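Local structure of DNA polymerase (Bacillus phage phi29, 2PY5) at residues S252-Q257 and S388-F393; Y259-P264 and R438-T443; G358-F363 and T427-F432. The protein replicates the linear phage genome by protein-primed, strand-displacing DNA synthesis of high processivity and fidelity, and degrades DNA through its 3'-5' exonuclease activity. The protein carries 2 engineered substitutions. All blocks are in the same frame, centred on the assembly; numbering follows the deposited sequence. Where two conformers were deposited one is given.

Contact 1: S252-Q257 and S388-F393. With EDO (1,2-ethanediol), chain T; nucleotides of chain C.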
loop_
_atom_site.group_PDB
_atom_site.type_symbol
_atom_site.label_atom_id
_atom_site.label_comp_id
_atom_site.label_asym_id
_atom_site.label_seq_id
_atom_site.Cartn_x
_atom_site.Cartn_y
_atom_site.Cartn_z
ATOM N N SER F 252 -15.651 -0.276 4.648
ATOM C CA SER F 252 -15.072 -0.695 3.371
ATOM C C SER F 252 -15.263 0.343 2.254
ATOM O O SER F 252 -15.915 0.079 1.249
ATOM C CB SER F 252 -15.595 -2.062 2.973
ATOM O OG SER F 252 -15.194 -3.037 3.941
ATOM N N LEU F 253 -14.632 1.502 2.435
ATOM C CA LEU F 253 -14.778 2.636 1.518
ATOM C C LEU F 253 -14.717 2.269 0.023
ATOM O O LEU F 253 -15.631 2.588 -0.733
ATOM C CB LEU F 253 -13.700 3.685 1.832
ATOM C CG LEU F 253 -13.672 4.947 0.945
ATOM C CD1 LEU F 253 -14.763 5.871 1.333
ATOM C CD2 LEU F 253 -12.303 5.608 1.050
ATOM N N TYR F 254 -13.634 1.636 -0.397
ATOM C CA TYR F 254 -13.415 1.442 -1.831
ATOM C C TYR F 254 -14.330 0.374 -2.393
ATOM O O TYR F 254 -15.034 0.646 -3.378
ATOM C CB TYR F 254 -11.940 1.187 -2.127
ATOM C CG TYR F 254 -11.099 2.449 -1.984
ATOM C CD1 TYR F 254 -10.146 2.567 -0.989
ATOM C CD2 TYR F 254 -11.266 3.528 -2.842
ATOM C CE1 TYR F 254 -9.383 3.743 -0.862
ATOM C CE2 TYR F 254 -10.513 4.669 -2.722
ATOM C CZ TYR F 254 -9.587 4.777 -1.747
ATOM O OH TYR F 254 -8.810 5.940 -1.635
ATOM N N PRO F 255 -14.416 -0.811 -1.745
ATOM C CA PRO F 255 -15.446 -1.739 -2.202
ATOM C C PRO F 255 -16.860 -1.141 -2.227
ATOM O O PRO F 255 -17.664 -1.479 -3.120
ATOM C CB PRO F 255 -15.348 -2.893 -1.194
ATOM C CG PRO F 255 -13.929 -2.904 -0.804
ATOM C CD PRO F 255 -13.601 -1.415 -0.675
ATOM N N ALA F 256 -17.195 -0.280 -1.260
ATOM C CA ALA F 256 -18.505 0.359 -1.246
ATOM C C ALA F 256 -18.721 1.213 -2.501
ATOM O O ALA F 256 -19.802 1.182 -3.081
ATOM C CB ALA F 256 -18.697 1.205 0.005
ATOM N N GLN F 257 -17.711 1.961 -2.922
ATOM C CA GLN F 257 -17.865 2.762 -4.160
ATOM C C GLN F 257 -18.054 1.861 -5.381
ATOM O O GLN F 257 -18.898 2.113 -6.252
ATOM C CB GLN F 257 -16.684 3.704 -4.402
ATOM C CG GLN F 257 -16.286 4.579 -3.239
ATOM C CD GLN F 257 -17.441 5.165 -2.505
ATOM O OE1 GLN F 257 -18.274 5.869 -3.079
ATOM N NE2 GLN F 257 -17.522 4.874 -1.201
ATOM N N SER F 388 -7.449 -5.225 -2.914
ATOM C CA SER F 388 -6.347 -5.119 -3.864
ATOM C C SER F 388 -6.799 -5.000 -5.330
ATOM O O SER F 388 -5.960 -4.920 -6.230
ATOM C CB SER F 388 -5.416 -6.333 -3.718
ATOM O OG SER F 388 -4.972 -6.539 -2.384
ATOM N N LEU F 389 -8.101 -4.918 -5.565
ATOM C CA LEU F 389 -8.612 -4.836 -6.933
ATOM C C LEU F 389 -8.539 -3.431 -7.579
ATOM O O LEU F 389 -8.032 -3.288 -8.700
ATOM C CB LEU F 389 -10.072 -5.339 -6.994
ATOM C CG LEU F 389 -10.659 -5.382 -8.398
ATOM C CD1 LEU F 389 -9.838 -6.167 -9.407
ATOM C CD2 LEU F 389 -12.089 -5.962 -8.306
ATOM N N TYR F 390 -9.052 -2.389 -6.923
ATOM C CA TYR F 390 -9.249 -1.136 -7.655
ATOM C C TYR F 390 -7.943 -0.573 -8.193
ATOM O O TYR F 390 -7.883 -0.002 -9.287
ATOM C CB TYR F 390 -10.000 -0.068 -6.832
ATOM C CG TYR F 390 -9.139 0.777 -5.917
ATOM C CD1 TYR F 390 -8.470 1.896 -6.396
ATOM C CD2 TYR F 390 -8.992 0.449 -4.587
ATOM C CE1 TYR F 390 -7.686 2.654 -5.575
ATOM C CE2 TYR F 390 -8.197 1.211 -3.749
ATOM C CZ TYR F 390 -7.544 2.305 -4.256
ATOM O OH TYR F 390 -6.764 3.083 -3.427
ATOM N N GLY F 391 -6.879 -0.733 -7.407
ATOM C CA GLY F 391 -5.604 -0.149 -7.769
ATOM C C GLY F 391 -5.031 -0.679 -9.069
ATOM O O GLY F 391 -4.255 -0.006 -9.733
ATOM N N LYS F 392 -5.382 -1.908 -9.425
ATOM C CA LYS F 392 -4.865 -2.519 -10.651
ATOM C C LYS F 392 -5.413 -1.852 -11.918
ATOM O O LYS F 392 -4.787 -1.893 -12.964
ATOM C CB LYS F 392 -5.174 -4.004 -10.657
ATOM C CG LYS F 392 -4.312 -4.796 -9.677
ATOM C CD LYS F 392 -2.882 -5.008 -10.142
ATOM C CE LYS F 392 -2.751 -6.054 -11.264
ATOM N NZ LYS F 392 -1.324 -6.337 -11.621
ATOM N N PHE F 393 -6.586 -1.239 -11.820
ATOM C CA PHE F 393 -7.181 -0.625 -13.014
ATOM C C PHE F 393 -6.326 0.528 -13.580
ATOM O O PHE F 393 -6.284 0.741 -14.788
ATOM C CB PHE F 393 -8.611 -0.168 -12.724
ATOM C CG PHE F 393 -9.609 -1.287 -12.763
ATOM C CD1 PHE F 393 -9.968 -1.974 -11.614
ATOM C CD2 PHE F 393 -10.152 -1.682 -13.965
ATOM C CE1 PHE F 393 -10.862 -3.021 -11.687
ATOM C CE2 PHE F 393 -11.038 -2.702 -14.036
ATOM C CZ PHE F 393 -11.396 -3.378 -12.899
HETATM C C1 EDO T . -20.748 5.407 -0.108
HETATM O O1 EDO T . -19.788 4.883 0.815
HETATM C C2 EDO T . -21.196 4.332 -1.094
HETATM O O2 EDO T . -21.863 3.257 -0.414
ATOM P P DC C 4 1.276 -5.591 -9.190
ATOM O OP1 DC C 4 1.360 -5.223 -7.761
ATOM O OP2 DC C 4 0.553 -6.822 -9.630
ATOM O "O5'" DC C 4 0.668 -4.417 -10.070
ATOM C "C5'" DC C 4 1.096 -3.099 -9.834
ATOM C "C4'" DC C 4 -0.118 -2.186 -9.810
ATOM O "O4'" DC C 4 -0.995 -2.528 -8.702
ATOM C "C3'" DC C 4 0.247 -0.733 -9.574
ATOM O "O3'" DC C 4 0.586 -0.146 -10.802
ATOM C "C2'" DC C 4 -1.033 -0.174 -8.998
ATOM C "C1'" DC C 4 -1.506 -1.334 -8.142
ATOM N N1 DC C 4 -1.084 -1.196 -6.724
ATOM C C2 DC C 4 -1.703 -0.200 -5.947
ATOM O O2 DC C 4 -2.557 0.550 -6.458
ATOM N N3 DC C 4 -1.348 -0.058 -4.649
ATOM C C4 DC C 4 -0.434 -0.869 -4.121
ATOM N N4 DC C 4 -0.130 -0.685 -2.827
ATOM C C5 DC C 4 0.202 -1.890 -4.886
ATOM C C6 DC C 4 -0.141 -2.023 -6.171
#
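Y254 and Y390 meet ring on ring in the polymerization region of this family B DNA polymerase, Y254 from the helix that follows the catalytic strand 241-250 and Y390 from the segment just after helix 376-387. The aromatic contact is a face-to-face stack with centroids 4.3 Å apart and planes inclined by 25°. It is offset: Y390 CE2 lies over the rim of the Y254 ring, 3.6 Å from Y254 CG, while L253 CD2 backs the opposite face. CG of Y390 sits between its backbone N and carbonyl carbon (chi1 85°), which swings the ring toward helix 253-260. Both tyrosines probably take part in nucleotide selection, and Y254 is also seen to bind 5-methyl-UTP in a structure of this protein.

Polar bonds flank the stack without crossing it. Within its helix, Q257 bends back so that NE2 donates to L253 O at 3.0 Å, and Q257 N reaches that carbonyl from the other face of its plane. On the DNA side, K392 bends at chi2 and chi3 and hydrogen-bonds the backbone of DC4 of chain C, K392 NZ to OP2 at 2.8 Å and to O5' at 3.2 Å.

Contact 2: Y259-P264 and R438-T443. With EDO (1,2-ethanediol), chain I; EDO (1,2-ethanediol), chain X.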
loop_
_atom_site.group_PDB
_atom_site.type_symbol
_atom_site.label_atom_id
_atom_site.label_comp_id
_atom_site.label_asym_id
_atom_site.label_seq_id
_atom_site.Cartn_x
_atom_site.Cartn_y
_atom_site.Cartn_z
ATOM N N TYR F 259 -19.327 -1.072 -5.431
ATOM C CA TYR F 259 -20.575 -1.804 -5.377
ATOM C C TYR F 259 -21.760 -0.983 -5.861
ATOM O O TYR F 259 -22.673 -1.542 -6.454
ATOM C CB TYR F 259 -20.849 -2.269 -3.945
ATOM C CG TYR F 259 -21.791 -3.449 -3.848
ATOM C CD1 TYR F 259 -23.111 -3.281 -3.471
ATOM C CD2 TYR F 259 -21.347 -4.735 -4.130
ATOM C CE1 TYR F 259 -23.989 -4.382 -3.387
ATOM C CE2 TYR F 259 -22.187 -5.831 -4.028
ATOM C CZ TYR F 259 -23.513 -5.651 -3.668
ATOM O OH TYR F 259 -24.343 -6.731 -3.563
ATOM N N SER F 260 -21.743 0.339 -5.633
ATOM C CA SER F 260 -22.968 1.124 -5.844
ATOM C C SER F 260 -22.862 2.376 -6.704
ATOM O O SER F 260 -23.901 2.880 -7.154
ATOM C CB SER F 260 -23.601 1.497 -4.503
ATOM O OG SER F 260 -22.847 2.461 -3.823
ATOM N N ARG F 261 -21.657 2.854 -6.995
ATOM C CA ARG F 261 -21.537 4.090 -7.751
ATOM C C ARG F 261 -21.566 3.906 -9.259
ATOM O O ARG F 261 -21.257 2.843 -9.770
ATOM C CB ARG F 261 -20.260 4.865 -7.393
ATOM C CG ARG F 261 -20.164 5.229 -5.931
ATOM C CD ARG F 261 -21.122 6.314 -5.514
ATOM N NE ARG F 261 -20.722 6.880 -4.229
ATOM C CZ ARG F 261 -21.366 7.832 -3.577
ATOM N NH1 ARG F 261 -22.489 8.357 -4.064
ATOM N NH2 ARG F 261 -20.883 8.276 -2.421
ATOM N N LEU F 262 -21.973 4.960 -9.952
ATOM C CA LEU F 262 -21.893 5.007 -11.410
ATOM C C LEU F 262 -20.435 5.070 -11.831
ATOM O O LEU F 262 -19.727 6.014 -11.478
ATOM C CB LEU F 262 -22.641 6.226 -11.939
ATOM C CG LEU F 262 -22.837 6.325 -13.443
ATOM C CD1 LEU F 262 -23.732 5.178 -13.980
ATOM C CD2 LEU F 262 -23.434 7.693 -13.771
ATOM N N LEU F 263 -19.994 4.091 -12.609
ATOM C CA LEU F 263 -18.581 3.953 -12.968
ATOM C C LEU F 263 -18.392 3.782 -14.473
ATOM O O LEU F 263 -19.276 3.253 -15.165
ATOM C CB LEU F 263 -17.935 2.803 -12.204
ATOM C CG LEU F 263 -17.889 2.921 -10.677
ATOM C CD1 LEU F 263 -17.488 1.613 -10.003
ATOM C CD2 LEU F 263 -16.929 4.066 -10.313
ATOM N N PRO F 264 -17.250 4.231 -14.996
ATOM C CA PRO F 264 -17.047 4.274 -16.441
ATOM C C PRO F 264 -16.663 2.939 -17.056
ATOM O O PRO F 264 -15.992 2.110 -16.423
ATOM C CB PRO F 264 -15.864 5.251 -16.566
ATOM C CG PRO F 264 -15.069 4.950 -15.371
ATOM C CD PRO F 264 -16.075 4.784 -14.283
ATOM N N ARG F 438 -13.379 9.954 -2.406
ATOM C CA ARG F 438 -13.148 11.308 -1.896
ATOM C C ARG F 438 -14.463 12.038 -1.673
ATOM O O ARG F 438 -14.660 12.700 -0.650
ATOM C CB ARG F 438 -12.262 12.132 -2.843
ATOM C CG ARG F 438 -10.854 11.707 -2.872
ATOM C CD ARG F 438 -9.976 12.705 -3.644
ATOM N NE ARG F 438 -10.282 12.723 -5.064
ATOM C CZ ARG F 438 -9.896 11.803 -5.944
ATOM N NH1 ARG F 438 -9.154 10.769 -5.572
ATOM N NH2 ARG F 438 -10.218 11.923 -7.215
ATOM N N TYR F 439 -15.371 11.919 -2.643
ATOM C CA TYR F 439 -16.681 12.543 -2.559
ATOM C C TYR F 439 -17.403 12.099 -1.284
ATOM O O TYR F 439 -18.004 12.907 -0.574
ATOM C CB TYR F 439 -17.505 12.174 -3.802
ATOM C CG TYR F 439 -18.914 12.678 -3.790
ATOM C CD1 TYR F 439 -19.221 13.927 -4.281
ATOM C CD2 TYR F 439 -19.951 11.900 -3.268
ATOM C CE1 TYR F 439 -20.506 14.402 -4.257
ATOM C CE2 TYR F 439 -21.245 12.367 -3.244
ATOM C CZ TYR F 439 -21.518 13.621 -3.740
ATOM O OH TYR F 439 -22.814 14.125 -3.733
ATOM N N THR F 440 -17.363 10.798 -1.014
ATOM C CA THR F 440 -18.020 10.260 0.161
ATOM C C THR F 440 -17.541 10.937 1.436
ATOM O O THR F 440 -18.348 11.345 2.289
ATOM C CB THR F 440 -17.789 8.771 0.270
ATOM O OG1 THR F 440 -18.327 8.125 -0.904
ATOM C CG2 THR F 440 -18.446 8.213 1.526
ATOM N N THR F 441 -16.218 11.045 1.568
ATOM C CA THR F 441 -15.623 11.599 2.780
ATOM C C THR F 441 -15.762 13.127 2.873
ATOM O O THR F 441 -16.165 13.656 3.905
ATOM C CB THR F 441 -14.172 11.147 2.850
ATOM O OG1 THR F 441 -14.183 9.724 3.041
ATOM C CG2 THR F 441 -13.387 11.874 3.975
ATOM N N ILE F 442 -15.476 13.821 1.781
ATOM C CA ILE F 442 -15.573 15.280 1.748
ATOM C C ILE F 442 -16.999 15.747 2.025
ATOM O O ILE F 442 -17.208 16.715 2.779
ATOM C CB ILE F 442 -15.063 15.845 0.414
ATOM C CG1 ILE F 442 -13.574 15.557 0.272
ATOM C CG2 ILE F 442 -15.369 17.338 0.311
ATOM C CD1 ILE F 442 -13.025 15.764 -1.133
ATOM N N THR F 443 -17.996 15.080 1.442
ATOM C CA THR F 443 -19.378 15.531 1.628
ATOM C C THR F 443 -19.859 15.344 3.079
ATOM O O THR F 443 -20.560 16.208 3.607
ATOM C CB THR F 443 -20.351 14.882 0.621
ATOM O OG1 THR F 443 -20.332 13.467 0.750
ATOM C CG2 THR F 443 -19.989 15.269 -0.803
HETATM C C1 EDO I . -25.760 5.114 -9.283
HETATM O O1 EDO I . -26.065 6.405 -9.822
HETATM C C2 EDO I . -25.880 5.147 -7.762
HETATM O O2 EDO I . -26.392 3.909 -7.240
HETATM C C1 EDO X . -21.888 19.340 0.544
HETATM O O1 EDO X . -22.353 20.695 0.566
HETATM C C2 EDO X . -22.904 18.417 1.210
HETATM O O2 EDO X . -22.378 17.792 2.399
#
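R261 reaches from the end of helix 253-260 to two neighbouring residues of helix 427-447, Y439 and T440. Its CG lies beside the backbone N and the chain bends at chi2 (-72°), then runs extended to the guanidinium. Ahead of these two, R438 forms a salt bridge with D332.

At Y439 the arginine comes to the ring edge: R261 NH2 is 3.8 Å from Y439 CD2, near the plane of the ring. The guanidinium and ring planes stand 85° apart, so the cation does not lie over the aromatic face. The ring of W436 meets that of Y439 edge-to-face.

T440 makes the polar link across the contact. R261 NH2 donates to T440 OG1 at 3.0 Å with an N-H...O angle of 149°, the oxygen lying at the edge of the guanidinium and close to its plane. T440 OG1 is also bonded to W436 O, one turn earlier in its helix, and R261 NE is held by Q257 OE1. The arginine thus ties the end of the helix after the catalytic strand to the long helix 427-447 in the palm of the polymerase, where T440 packs about 4 Å, side chain to side chain, from the catalytic magnesium ligand V250. The next residue, T441, hydrogen-bonds through its OG1 to T457 O, within the YCDTD motif.

One turn on from Y439, T443 folds back on it: T443 CG2 sits over the centre of the Y439 ring, 3.6 Å from the ring plane, and T443 OG1 donates to Y439 O at 2.7 Å. T443 N bonds the same carbonyl from the opposite face of its plane.

Contact 3: G358-F363 and T427-F432; sequences GLFKDF and TPMGVF
A type I beta turn from G358 to K361 leads into helix 361-373 and sets L359 and F360, at its two central positions, facing the first turns of helix 427-447, with the CA atoms of L359 and M429 10.6 Å apart.

Of residues 427-432, M429 makes the contact by itself, its CE touching both turn residues and its SD only F360. With CG anti to the backbone N (chi1 -176°), the side chain extends from its helix before bending at chi2 and chi3, which brings the methyl carbon M429 CE against both L359 CD1 and F360 CE1, 3.7 Å from each. The leucine crosses the thioether at a slant.

F360 approaches M429 from the opposite direction. M429 SD is 4.9 Å from the centroid of the F360 ring and 88° off the ring normal, beside the CE1-CZ edge and 3.7 Å from F360 CE1. M429 CG also lies in the plane of the ring, whereas CE meets it obliquely.

L263 of strand 263-265 touches both F360 and M429, and F198 of helix 190-202 meets the F360 ring with planes at about 25°. The side chain of I364, a residue involved in binding DNA and dNTP, lies about 4 Å from that of F360. This is a Met-aromatic contact of the edge-on kind, in the hydrophobic core of the polymerization region.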
loop_
_atom_site.group_PDB
_atom_site.type_symbol
_atom_site.label_atom_id
_atom_site.label_comp_id
_atom_site.label_asym_id
_atom_site.label_seq_id
_atom_site.Cartn_x
_atom_site.Cartn_y
_atom_site.Cartn_z
ATOM N N GLY F 358 -22.887 -1.752 -10.907
ATOM C CA GLY F 358 -23.001 -3.200 -10.829
ATOM C C GLY F 358 -21.904 -4.075 -11.422
ATOM O O GLY F 358 -21.996 -5.310 -11.348
ATOM N N LEU F 359 -20.868 -3.468 -12.007
ATOM C CA LEU F 359 -19.795 -4.260 -12.628
ATOM C C LEU F 359 -19.062 -5.143 -11.627
ATOM O O LEU F 359 -18.513 -6.174 -12.013
ATOM C CB LEU F 359 -18.794 -3.368 -13.380
ATOM C CG LEU F 359 -19.304 -2.807 -14.704
ATOM C CD1 LEU F 359 -18.464 -1.612 -15.139
ATOM C CD2 LEU F 359 -19.294 -3.881 -15.780
ATOM N N PHE F 360 -19.059 -4.747 -10.345
ATOM C CA PHE F 360 -18.324 -5.464 -9.304
ATOM C C PHE F 360 -19.189 -6.266 -8.343
ATOM O O PHE F 360 -18.660 -6.856 -7.398
ATOM C CB PHE F 360 -17.464 -4.477 -8.502
ATOM C CG PHE F 360 -16.479 -3.740 -9.334
ATOM C CD1 PHE F 360 -16.765 -2.480 -9.831
ATOM C CD2 PHE F 360 -15.280 -4.328 -9.663
ATOM C CE1 PHE F 360 -15.838 -1.819 -10.589
ATOM C CE2 PHE F 360 -14.360 -3.667 -10.454
ATOM C CZ PHE F 360 -14.648 -2.412 -10.907
ATOM N N LYS F 361 -20.496 -6.321 -8.597
ATOM C CA LYS F 361 -21.433 -6.929 -7.659
ATOM C C LYS F 361 -21.054 -8.372 -7.324
ATOM O O LYS F 361 -20.924 -8.733 -6.158
ATOM C CB LYS F 361 -22.842 -6.924 -8.217
ATOM C CG LYS F 361 -23.839 -7.516 -7.256
ATOM C CD LYS F 361 -25.248 -7.286 -7.721
ATOM C CE LYS F 361 -26.199 -8.266 -7.091
ATOM N NZ LYS F 361 -26.145 -8.259 -5.601
ATOM N N ASP F 362 -20.892 -9.203 -8.352
ATOM C CA ASP F 362 -20.675 -10.630 -8.113
ATOM C C ASP F 362 -19.336 -10.899 -7.425
ATOM O O ASP F 362 -19.243 -11.783 -6.582
ATOM C CB ASP F 362 -20.788 -11.436 -9.414
ATOM C CG ASP F 362 -22.210 -11.478 -9.972
ATOM O OD1 ASP F 362 -23.185 -11.210 -9.228
ATOM O OD2 ASP F 362 -22.351 -11.814 -11.172
ATOM N N PHE F 363 -18.307 -10.144 -7.782
ATOM C CA PHE F 363 -16.975 -10.310 -7.166
ATOM C C PHE F 363 -17.023 -9.925 -5.703
ATOM O O PHE F 363 -16.518 -10.630 -4.829
ATOM C CB PHE F 363 -15.949 -9.425 -7.892
ATOM C CG PHE F 363 -14.560 -9.475 -7.297
ATOM C CD1 PHE F 363 -13.687 -10.499 -7.634
ATOM C CD2 PHE F 363 -14.122 -8.498 -6.397
ATOM C CE1 PHE F 363 -12.397 -10.559 -7.082
ATOM C CE2 PHE F 363 -12.832 -8.562 -5.848
ATOM C CZ PHE F 363 -11.973 -9.576 -6.214
ATOM N N THR F 427 -7.697 2.619 -16.810
ATOM C CA THR F 427 -7.412 3.700 -15.869
ATOM C C THR F 427 -8.647 4.552 -15.498
ATOM O O THR F 427 -8.740 4.988 -14.349
ATOM C CB THR F 427 -6.240 4.554 -16.382
ATOM O OG1 THR F 427 -5.128 3.683 -16.675
ATOM C CG2 THR F 427 -5.805 5.608 -15.343
ATOM N N PRO F 428 -9.614 4.765 -16.427
ATOM C CA PRO F 428 -10.779 5.552 -15.994
ATOM C C PRO F 428 -11.472 4.961 -14.747
ATOM O O PRO F 428 -12.017 5.682 -13.942
ATOM C CB PRO F 428 -11.710 5.475 -17.206
ATOM C CG PRO F 428 -10.780 5.307 -18.349
ATOM C CD PRO F 428 -9.711 4.412 -17.859
ATOM N N MET F 429 -11.484 3.625 -14.632
ATOM C CA MET F 429 -12.133 3.002 -13.495
ATOM C C MET F 429 -11.449 3.389 -12.195
ATOM O O MET F 429 -12.109 3.684 -11.192
ATOM C CB MET F 429 -12.171 1.475 -13.678
ATOM C CG MET F 429 -12.897 0.688 -12.644
ATOM S SD MET F 429 -14.621 1.152 -12.481
ATOM C CE MET F 429 -15.533 0.202 -13.678
ATOM N N GLY F 430 -10.115 3.408 -12.195
ATOM C CA GLY F 430 -9.382 3.862 -11.013
ATOM C C GLY F 430 -9.680 5.318 -10.684
ATOM O O GLY F 430 -9.908 5.687 -9.523
ATOM N N VAL F 431 -9.673 6.165 -11.709
ATOM C CA VAL F 431 -9.932 7.594 -11.518
ATOM C C VAL F 431 -11.258 7.806 -10.783
ATOM O O VAL F 431 -11.351 8.573 -9.824
ATOM C CB VAL F 431 -9.962 8.336 -12.873
ATOM C CG1 VAL F 431 -10.616 9.698 -12.743
ATOM C CG2 VAL F 431 -8.534 8.417 -13.463
ATOM N N PHE F 432 -12.312 7.104 -11.227
ATOM C CA PHE F 432 -13.621 7.301 -10.640
ATOM C C PHE F 432 -13.863 6.583 -9.318
ATOM O O PHE F 432 -14.622 7.062 -8.478
ATOM C CB PHE F 432 -14.700 6.954 -11.667
ATOM C CG PHE F 432 -14.952 8.074 -12.624
ATOM C CD1 PHE F 432 -14.185 8.218 -13.778
ATOM C CD2 PHE F 432 -15.918 9.028 -12.351
ATOM C CE1 PHE F 432 -14.423 9.275 -14.644
ATOM C CE2 PHE F 432 -16.135 10.096 -13.217
ATOM C CZ PHE F 432 -15.388 10.214 -14.355
#

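The three contacts cluster in the polymerization region, with centres about 11 Å apart for contacts 1 and 2, about 8 Å for contacts 1 and 3, and about 11 Å for contacts 2 and 3. Helix 253-260 serves contacts 1 and 2, and helix 427-447 serves contacts 2 and 3. Along the chain the order is 252-257, 259-264, 358-363, 388-393, 427-432, 438-443: contact 1 alternates with both others, whereas contact 3 is nested inside contact 2. Residues distant in sequence are thereby interleaved: F393 packs on F360 and M429, and P264 on P428 and F432. The tyrosine pair, probably used in nucleotide selection, thus lies next to the buried contact 3, joined to it through L389 and F393.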